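Long-range contacts in cutm, flavoprotein of carbon monoxide dehydrogenase (Hydrogenophaga pseudoflava, PDB 1FFV), which carries the FAD of carbon monoxide dehydrogenase and probably passes electrons, taken up by the enzyme as it oxidises carbon monoxide, from iron-sulfur clusters through its flavin: residues 77-82 / 105-110; 125-130 / 221-226; 212-217 / 227-232. All blocks are in the same frame, centred on the assembly; numbering follows the deposited sequence.

Interaction 1: 77-82 / 105-110; sequences VENDLI and QVRNRG. With FAD (flavin-adenine dinucleotide), chain J.
The FAD pocket of this flavoprotein is walled in part by V106 and G110, and the turn that carries them, 105-110, is held by the first turn of helix 78-83, with V77 at its N-cap position. Two peptide hydrogens at the start of that helix do the holding. E78 N donates to G110 O (2.9 Å), while N79 N reaches R107 O at 3.0 Å with an N-H...O angle of 160°. V77, branched and apolar, lays its two methyls along the backbone of 107-109. R107 crosses N79 at about a right angle, and the side chains of E78 and R107 meet through their aliphatic parts, E78 CB lying 3.5 Å from R107 CG. Beyond a bend at chi3 (-57°), the guanidinium of R107 passes I82 CD1 and its NH1 is hydrogen-bonded to I101 O; the carboxylate of E78 turns instead to H125. With an alanine here in place of R107, I101 O would probably lose this donor and a gap would open beside E78 CB and I82 CD1. On the flavin side, V106 CG1 sits 3.9 Å from FAD C9, and a side chain at G110 would crowd FAD O3'. The carbonyls of R107 and G110 thus take up amides of a helix start, whose first-turn N-H groups have no acceptor within the helix, and this ties the FAD-side turn to helix 78-83.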
# COMPACT_ATOMS: atom_id res chain seq x y z
N VAL C 77 3.56 -14.76 -43.89
CA VAL C 77 4.45 -14.29 -42.85
C VAL C 77 5.87 -14.88 -43.05
O VAL C 77 6.01 -16.00 -43.56
CB VAL C 77 3.80 -14.65 -41.48
CG1 VAL C 77 4.75 -15.39 -40.57
CG2 VAL C 77 3.22 -13.40 -40.85
N GLU C 78 6.90 -14.12 -42.68
CA GLU C 78 8.29 -14.56 -42.86
C GLU C 78 8.61 -15.99 -42.38
O GLU C 78 9.28 -16.74 -43.09
CB GLU C 78 9.27 -13.56 -42.23
CG GLU C 78 9.24 -12.14 -42.82
CD GLU C 78 9.76 -12.04 -44.26
OE1 GLU C 78 9.60 -10.97 -44.88
OE2 GLU C 78 10.34 -13.03 -44.78
N ASN C 79 8.12 -16.36 -41.20
CA ASN C 79 8.36 -17.70 -40.66
C ASN C 79 7.66 -18.82 -41.45
O ASN C 79 8.12 -19.96 -41.47
CB ASN C 79 7.97 -17.79 -39.18
CG ASN C 79 9.00 -17.16 -38.26
OD1 ASN C 79 8.64 -16.65 -37.20
ND2 ASN C 79 10.27 -17.20 -38.64
N ASP C 80 6.54 -18.48 -42.09
CA ASP C 80 5.80 -19.46 -42.89
C ASP C 80 6.54 -19.69 -44.20
O ASP C 80 6.35 -20.71 -44.86
CB ASP C 80 4.38 -18.97 -43.15
CG ASP C 80 3.47 -19.21 -41.97
OD1 ASP C 80 3.96 -19.30 -40.83
OD2 ASP C 80 2.25 -19.34 -42.18
N LEU C 81 7.38 -18.73 -44.55
CA LEU C 81 8.19 -18.79 -45.75
C LEU C 81 9.32 -19.78 -45.44
O LEU C 81 9.69 -20.61 -46.28
CB LEU C 81 8.77 -17.41 -46.02
CG LEU C 81 8.87 -16.93 -47.46
CD1 LEU C 81 7.49 -16.89 -48.09
CD2 LEU C 81 9.52 -15.56 -47.47
N ILE C 82 9.84 -19.70 -44.22
CA ILE C 82 10.92 -20.56 -43.75
C ILE C 82 10.46 -22.00 -43.53
O ILE C 82 11.20 -22.94 -43.84
CB ILE C 82 11.49 -20.03 -42.40
CG1 ILE C 82 12.11 -18.66 -42.59
CG2 ILE C 82 12.51 -21.01 -41.83
CD1 ILE C 82 12.55 -18.02 -41.29
N GLN C 105 9.94 -12.99 -33.44
CA GLN C 105 8.69 -12.25 -33.23
C GLN C 105 8.28 -11.45 -34.44
O GLN C 105 7.13 -11.51 -34.88
CB GLN C 105 8.79 -11.31 -32.03
CG GLN C 105 8.78 -12.02 -30.70
CD GLN C 105 10.16 -12.29 -30.16
OE1 GLN C 105 11.04 -12.76 -30.90
NE2 GLN C 105 10.38 -12.00 -28.88
N VAL C 106 9.22 -10.67 -34.97
CA VAL C 106 8.97 -9.85 -36.15
C VAL C 106 8.54 -10.75 -37.31
O VAL C 106 7.59 -10.44 -38.02
CB VAL C 106 10.22 -9.02 -36.53
CG1 VAL C 106 9.94 -8.17 -37.78
CG2 VAL C 106 10.62 -8.13 -35.36
N ARG C 107 9.20 -11.89 -37.45
CA ARG C 107 8.88 -12.82 -38.52
C ARG C 107 7.52 -13.50 -38.43
O ARG C 107 7.11 -14.18 -39.36
CB ARG C 107 9.98 -13.85 -38.69
CG ARG C 107 11.24 -13.27 -39.31
CD ARG C 107 12.15 -14.37 -39.82
NE ARG C 107 12.49 -15.29 -38.75
CZ ARG C 107 13.54 -15.14 -37.96
NH1 ARG C 107 14.35 -14.11 -38.12
NH2 ARG C 107 13.75 -16.01 -36.99
N ASN C 108 6.84 -13.36 -37.29
CA ASN C 108 5.51 -13.94 -37.11
C ASN C 108 4.44 -12.96 -37.60
O ASN C 108 3.26 -13.30 -37.65
CB ASN C 108 5.23 -14.26 -35.64
CG ASN C 108 5.84 -15.58 -35.18
OD1 ASN C 108 6.16 -15.74 -33.99
ND2 ASN C 108 5.97 -16.54 -36.09
N ARG C 109 4.85 -11.74 -37.94
CA ARG C 109 3.91 -10.71 -38.40
C ARG C 109 4.32 -10.10 -39.75
O ARG C 109 3.49 -9.92 -40.63
CB ARG C 109 3.78 -9.60 -37.36
CG ARG C 109 3.20 -10.05 -36.01
CD ARG C 109 1.77 -10.58 -36.12
NE ARG C 109 0.87 -9.61 -36.75
CZ ARG C 109 -0.36 -9.87 -37.18
NH1 ARG C 109 -0.87 -11.10 -37.07
NH2 ARG C 109 -1.07 -8.92 -37.78
N GLY C 110 5.60 -9.79 -39.89
CA GLY C 110 6.09 -9.21 -41.13
C GLY C 110 5.82 -10.15 -42.28
O GLY C 110 6.06 -11.36 -42.19
PA FAD J . 3.71 -3.05 -43.05
O1A FAD J . 2.25 -2.89 -43.12
O2A FAD J . 4.37 -2.67 -41.93
O5B FAD J . 4.18 -2.21 -44.19
C5B FAD J . 3.69 -2.44 -45.50
C4B FAD J . 3.99 -1.19 -46.33
O4B FAD J . 3.69 -1.62 -47.69
C3B FAD J . 3.03 -0.04 -46.17
O3B FAD J . 3.37 1.13 -46.83
C2B FAD J . 1.76 -0.73 -46.60
O2B FAD J . 0.74 0.19 -46.81
C1B FAD J . 2.21 -1.41 -47.86
N9A FAD J . 1.73 -2.77 -48.08
C8A FAD J . 1.81 -3.83 -47.22
N7A FAD J . 1.28 -4.94 -47.72
C5A FAD J . 0.82 -4.58 -48.96
C6A FAD J . 0.16 -5.34 -50.01
N6A FAD J . -0.15 -6.60 -49.92
N1A FAD J . -0.14 -4.61 -51.12
C2A FAD J . 0.16 -3.30 -51.26
N3A FAD J . 0.77 -2.53 -50.36
C4A FAD J . 1.09 -3.21 -49.22
N1 FAD J . 13.16 -6.35 -42.97
C2 FAD J . 14.14 -6.89 -43.68
O2 FAD J . 14.01 -7.11 -44.84
N3 FAD J . 15.39 -7.23 -43.13
C4 FAD J . 15.67 -7.03 -41.80
O4 FAD J . 16.75 -7.35 -41.36
C4X FAD J . 14.61 -6.44 -41.00
N5 FAD J . 14.82 -6.21 -39.70
C5X FAD J . 13.80 -5.66 -38.99
C6 FAD J . 14.04 -5.43 -37.64
C7 FAD J . 13.09 -4.88 -36.84
C7M FAD J . 13.37 -4.64 -35.37
C8 FAD J . 11.80 -4.52 -37.38
C8M FAD J . 10.73 -3.91 -36.51
C9 FAD J . 11.55 -4.75 -38.74
C9A FAD J . 12.53 -5.31 -39.54
N10 FAD J . 12.34 -5.57 -40.93
C10 FAD J . 13.34 -6.11 -41.65
C1' FAD J . 11.01 -5.25 -41.55
C2' FAD J . 9.85 -6.32 -41.81
O2' FAD J . 10.87 -7.11 -42.37
C3' FAD J . 9.14 -5.13 -42.41
O3' FAD J . 8.38 -5.81 -41.39
C4' FAD J . 7.84 -5.31 -43.17
O4' FAD J . 8.85 -4.54 -43.91
C5' FAD J . 6.96 -4.19 -43.75
O5' FAD J . 6.18 -5.60 -43.91
P FAD J . 4.86 -5.69 -43.14
O1P FAD J . 4.27 -7.05 -43.58
O2P FAD J . 5.01 -5.59 -41.76
O3P FAD J . 4.03 -4.54 -43.53

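Interaction 2: 125-130 / 221-226; sequences HPALSI and PTALRA. Unlike the reference sequence in segment 221-226: A226 (reference Arg).
Helix 125-131 of the FAD-binding part packs here on one face of the antiparallel sheet of the C-terminal domain, close to where A223 leads into the short outermost strand 224-225. Apolar contact carries the whole interface, with no hydrogen bond across it. A223 points its methyl at the helix, and the small side chain lets the backbones come close: A223 CB lies 3.6 Å from P126 CB and 3.7 Å from the backbone nitrogen of A127. P126 suits the first turn, where its missing N-H costs no helical bond, and its ring offers carbon to A223. One turn on, I130 turns CD1 to A223 and CG2 to R225, CD1 coming to 4.3 Å from A223 CB. F153 touches P126 and I130, adding an aromatic side chain to this apolar cluster.

The hydrogen bonds and salt bridges here lie within the helix or lead outside the two segments. S129 OG donates to P126 O at 2.7 Å, and that carbonyl also accepts from I130 N. The R225 guanidinium makes salt bridges with E230 and D150, so arginine suits a place where its stem meets carbon and its charged end reaches acids.

I130 CG1 lies beside the backbone N (chi1 -65°), which leaves CG2 anti to it and facing the extended R225 stem, with I130 CG2 3.7 Å from R225 CB.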
# COMPACT_ATOMS: atom_id res chain seq x y z
N HIS C 125 14.00 -8.73 -49.13
CA HIS C 125 13.20 -9.29 -50.22
C HIS C 125 13.33 -8.59 -51.56
O HIS C 125 13.19 -9.24 -52.59
CB HIS C 125 11.73 -9.44 -49.82
CG HIS C 125 11.49 -10.63 -48.96
ND1 HIS C 125 11.74 -11.92 -49.38
CD2 HIS C 125 11.05 -10.74 -47.68
CE1 HIS C 125 11.48 -12.76 -48.41
NE2 HIS C 125 11.06 -12.08 -47.36
N PRO C 126 13.53 -7.25 -51.57
CA PRO C 126 13.66 -6.63 -52.89
C PRO C 126 14.78 -7.30 -53.72
O PRO C 126 14.51 -7.80 -54.82
CB PRO C 126 13.97 -5.17 -52.54
CG PRO C 126 13.14 -4.97 -51.31
CD PRO C 126 13.40 -6.23 -50.51
N ALA C 127 15.99 -7.38 -53.19
CA ALA C 127 17.09 -8.02 -53.93
C ALA C 127 16.79 -9.49 -54.19
O ALA C 127 17.03 -10.00 -55.28
CB ALA C 127 18.42 -7.86 -53.19
N LEU C 128 16.25 -10.17 -53.18
CA LEU C 128 15.91 -11.58 -53.31
C LEU C 128 14.91 -11.82 -54.43
O LEU C 128 15.06 -12.77 -55.21
CB LEU C 128 15.35 -12.11 -51.99
CG LEU C 128 16.37 -12.29 -50.86
CD1 LEU C 128 15.65 -12.54 -49.55
CD2 LEU C 128 17.31 -13.44 -51.19
N SER C 129 13.91 -10.95 -54.54
CA SER C 129 12.89 -11.10 -55.56
C SER C 129 13.46 -10.94 -56.96
O SER C 129 13.00 -11.58 -57.91
CB SER C 129 11.73 -10.13 -55.33
OG SER C 129 12.13 -8.79 -55.54
N ILE C 130 14.48 -10.09 -57.09
CA ILE C 130 15.13 -9.86 -58.37
C ILE C 130 15.96 -11.10 -58.75
O ILE C 130 15.86 -11.61 -59.86
CB ILE C 130 16.03 -8.60 -58.31
CG1 ILE C 130 15.17 -7.36 -58.08
CG2 ILE C 130 16.87 -8.46 -59.58
CD1 ILE C 130 15.94 -6.06 -57.91
N PRO C 221 19.77 3.81 -53.51
CA PRO C 221 18.43 4.17 -53.04
C PRO C 221 17.38 3.07 -53.22
O PRO C 221 16.27 3.16 -52.69
CB PRO C 221 18.10 5.40 -53.88
CG PRO C 221 19.45 6.03 -54.11
CD PRO C 221 20.29 4.82 -54.45
N THR C 222 17.74 2.02 -53.96
CA THR C 222 16.85 0.88 -54.23
C THR C 222 17.71 -0.37 -54.34
O THR C 222 18.93 -0.29 -54.45
CB THR C 222 16.13 1.02 -55.60
OG1 THR C 222 17.08 0.95 -56.67
CG2 THR C 222 15.39 2.34 -55.69
N ALA C 223 17.06 -1.53 -54.32
CA ALA C 223 17.77 -2.78 -54.49
C ALA C 223 18.20 -2.74 -55.95
O ALA C 223 17.49 -2.18 -56.79
CB ALA C 223 16.83 -3.95 -54.26
N LEU C 224 19.35 -3.31 -56.26
CA LEU C 224 19.83 -3.26 -57.63
C LEU C 224 20.21 -4.58 -58.25
O LEU C 224 20.82 -5.44 -57.60
CB LEU C 224 21.06 -2.35 -57.72
CG LEU C 224 21.04 -0.90 -57.23
CD1 LEU C 224 22.42 -0.30 -57.46
CD2 LEU C 224 19.98 -0.08 -57.96
N ARG C 225 19.85 -4.75 -59.51
CA ARG C 225 20.24 -5.93 -60.26
C ARG C 225 21.59 -5.51 -60.85
O ARG C 225 21.77 -4.33 -61.19
CB ARG C 225 19.27 -6.23 -61.39
CG ARG C 225 19.68 -7.44 -62.21
CD ARG C 225 18.71 -7.74 -63.31
NE ARG C 225 19.13 -8.89 -64.11
CZ ARG C 225 18.58 -9.25 -65.26
NH1 ARG C 225 17.57 -8.54 -65.76
NH2 ARG C 225 19.02 -10.32 -65.90
N ALA C 226 22.53 -6.44 -60.93
CA ALA C 226 23.85 -6.11 -61.48
C ALA C 226 24.07 -6.83 -62.81
O ALA C 226 24.72 -7.88 -62.86
CB ALA C 226 24.94 -6.47 -60.47

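Interaction 3: 212-217 / 227-232; sequences IRIALT and EAAEAA. Unlike the reference sequence in segment 227-232: A228 (reference Gly), A229 (reference Gly), E230 (reference Arg), A231 (reference Ser), A232 (reference Arg).
In the antiparallel sheet of the C-terminal domain, strand 208-217 is packed by the short helix 227-231, which follows the sheet's outermost strand 224-225; the local axes approach to 7.6 Å and run at 144° to each other. E230 dominates the contact. Its CG stands anti to the carbonyl carbon, and the chain beyond is extended, long enough to bring a carboxylate from the helix to the backbone of the strand. There I214 N donates to E230 OE1 at 3.2 Å with an N-H...O angle of 164°, meeting the oxygen on its anti side and out of the carboxylate plane.

R213 bends back alongside the same acid and meets it obliquely. Its chain bends at chi2, and the guanidinium lies only 14° from parallel to the carboxylate, so that R213 NH1 and E230 OE2, 3.8 Å apart, form a long salt bridge of charge alone. The N-H groups are used elsewhere: R213 NH1 donates to I212 O of its own strand at 2.9 Å, from above the carbonyl plane, and NH2 bridges to E133. With R225 as the stronger partner of E230 OE2, two arginines beside one buried glutamate would probably favour its ionised form.

Apolar contacts complete the interface. I212 CG2 rests 3.7 Å from E230 CB, I214 CG1 slides past the glutamate stem in the opposite direction, and I214 CD1 meets A229 CB at 3.8 Å, a small methyl that lets the helix lie close to the strand.

Strand 208-217 is flanked in its sheet by 196-205 and 224-225; I212 and I214 also pack on strand 196-205, helix 240-252 touches A229 and L216, and helix 125-131 lies against A215 and T217.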
# COMPACT_ATOMS: atom_id res chain seq x y z
N ILE C 212 22.68 -16.67 -64.66
CA ILE C 212 23.12 -15.84 -63.55
C ILE C 212 22.26 -14.60 -63.25
O ILE C 212 21.90 -13.84 -64.14
CB ILE C 212 24.62 -15.42 -63.75
CG1 ILE C 212 25.16 -14.70 -62.51
CG2 ILE C 212 24.77 -14.56 -64.99
CD1 ILE C 212 25.23 -15.57 -61.27
N ARG C 213 21.92 -14.44 -61.97
CA ARG C 213 21.14 -13.31 -61.47
C ARG C 213 21.89 -12.78 -60.26
O ARG C 213 22.11 -13.52 -59.30
CB ARG C 213 19.75 -13.73 -60.99
CG ARG C 213 18.60 -13.64 -61.99
CD ARG C 213 18.81 -12.66 -63.12
NE ARG C 213 17.86 -12.94 -64.19
CZ ARG C 213 18.17 -13.49 -65.36
NH1 ARG C 213 19.44 -13.80 -65.64
NH2 ARG C 213 17.21 -13.81 -66.23
N ILE C 214 22.27 -11.50 -60.31
CA ILE C 214 22.98 -10.88 -59.20
C ILE C 214 22.22 -9.62 -58.76
O ILE C 214 21.93 -8.76 -59.59
CB ILE C 214 24.42 -10.47 -59.60
CG1 ILE C 214 25.21 -11.69 -60.07
CG2 ILE C 214 25.14 -9.83 -58.42
CD1 ILE C 214 26.57 -11.36 -60.67
N ALA C 215 21.91 -9.53 -57.47
CA ALA C 215 21.19 -8.39 -56.92
C ALA C 215 21.85 -7.89 -55.63
O ALA C 215 22.35 -8.68 -54.83
CB ALA C 215 19.72 -8.73 -56.70
N LEU C 216 21.79 -6.57 -55.42
CA LEU C 216 22.44 -5.93 -54.28
C LEU C 216 21.51 -5.23 -53.28
O LEU C 216 20.66 -4.42 -53.67
CB LEU C 216 23.44 -4.90 -54.82
CG LEU C 216 24.37 -5.36 -55.95
CD1 LEU C 216 25.24 -4.20 -56.40
CD2 LEU C 216 25.22 -6.53 -55.48
N THR C 217 21.74 -5.50 -51.99
CA THR C 217 20.95 -4.93 -50.90
C THR C 217 21.64 -3.78 -50.16
O THR C 217 22.80 -3.88 -49.78
CB THR C 217 20.58 -6.00 -49.85
OG1 THR C 217 19.80 -7.03 -50.46
CG2 THR C 217 19.78 -5.38 -48.69
N GLU C 227 23.52 -6.27 -63.88
CA GLU C 227 23.63 -6.86 -65.21
C GLU C 227 25.03 -6.93 -65.77
O GLU C 227 25.42 -7.96 -66.32
CB GLU C 227 22.66 -6.21 -66.20
CG GLU C 227 21.21 -6.60 -65.97
CD GLU C 227 20.34 -6.36 -67.20
OE1 GLU C 227 19.44 -5.49 -67.13
OE2 GLU C 227 20.56 -7.04 -68.22
N ALA C 228 25.80 -5.85 -65.66
CA ALA C 228 27.19 -5.86 -66.14
C ALA C 228 27.97 -6.92 -65.36
O ALA C 228 28.87 -7.56 -65.90
CB ALA C 228 27.83 -4.50 -65.96
N ALA C 229 27.60 -7.10 -64.10
CA ALA C 229 28.23 -8.10 -63.24
C ALA C 229 27.84 -9.49 -63.75
O ALA C 229 28.66 -10.40 -63.77
CB ALA C 229 27.80 -7.92 -61.79
N GLU C 230 26.59 -9.63 -64.20
CA GLU C 230 26.11 -10.90 -64.73
C GLU C 230 26.88 -11.24 -66.00
O GLU C 230 27.32 -12.37 -66.19
CB GLU C 230 24.60 -10.84 -65.03
CG GLU C 230 23.71 -10.84 -63.79
CD GLU C 230 22.22 -10.63 -64.10
OE1 GLU C 230 21.47 -10.31 -63.16
OE2 GLU C 230 21.80 -10.78 -65.28
N ALA C 231 27.09 -10.22 -66.84
CA ALA C 231 27.79 -10.37 -68.10
C ALA C 231 29.25 -10.77 -67.92
O ALA C 231 29.88 -11.26 -68.86
CB ALA C 231 27.70 -9.08 -68.92
N ALA C 232 29.79 -10.54 -66.73
CA ALA C 232 31.17 -10.90 -66.46
C ALA C 232 31.29 -12.41 -66.26
O ALA C 232 32.39 -12.95 -66.30
CB ALA C 232 31.69 -10.16 -65.24

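In the fold
Along the chain interaction 1 closes before interaction 2 opens, whereas interactions 2 and 3 alternate their segments. Interaction 1 belongs to the FAD-binding part, and interaction 3, centred about 28 Å away on the opposite side of the chain's centre, to the C-terminal domain. Interaction 2 joins the two parts: its centre is about 20 Å from that of interaction 1, which it touches through E78 and H125, and about 10 Å from that of interaction 3. Strands 208-217 and 224-225 are neighbours in one antiparallel sheet, where A226 N pairs with I214 O. A series of contacts therefore runs from beside the flavin, through helix 125-131, to the C-terminal sheet.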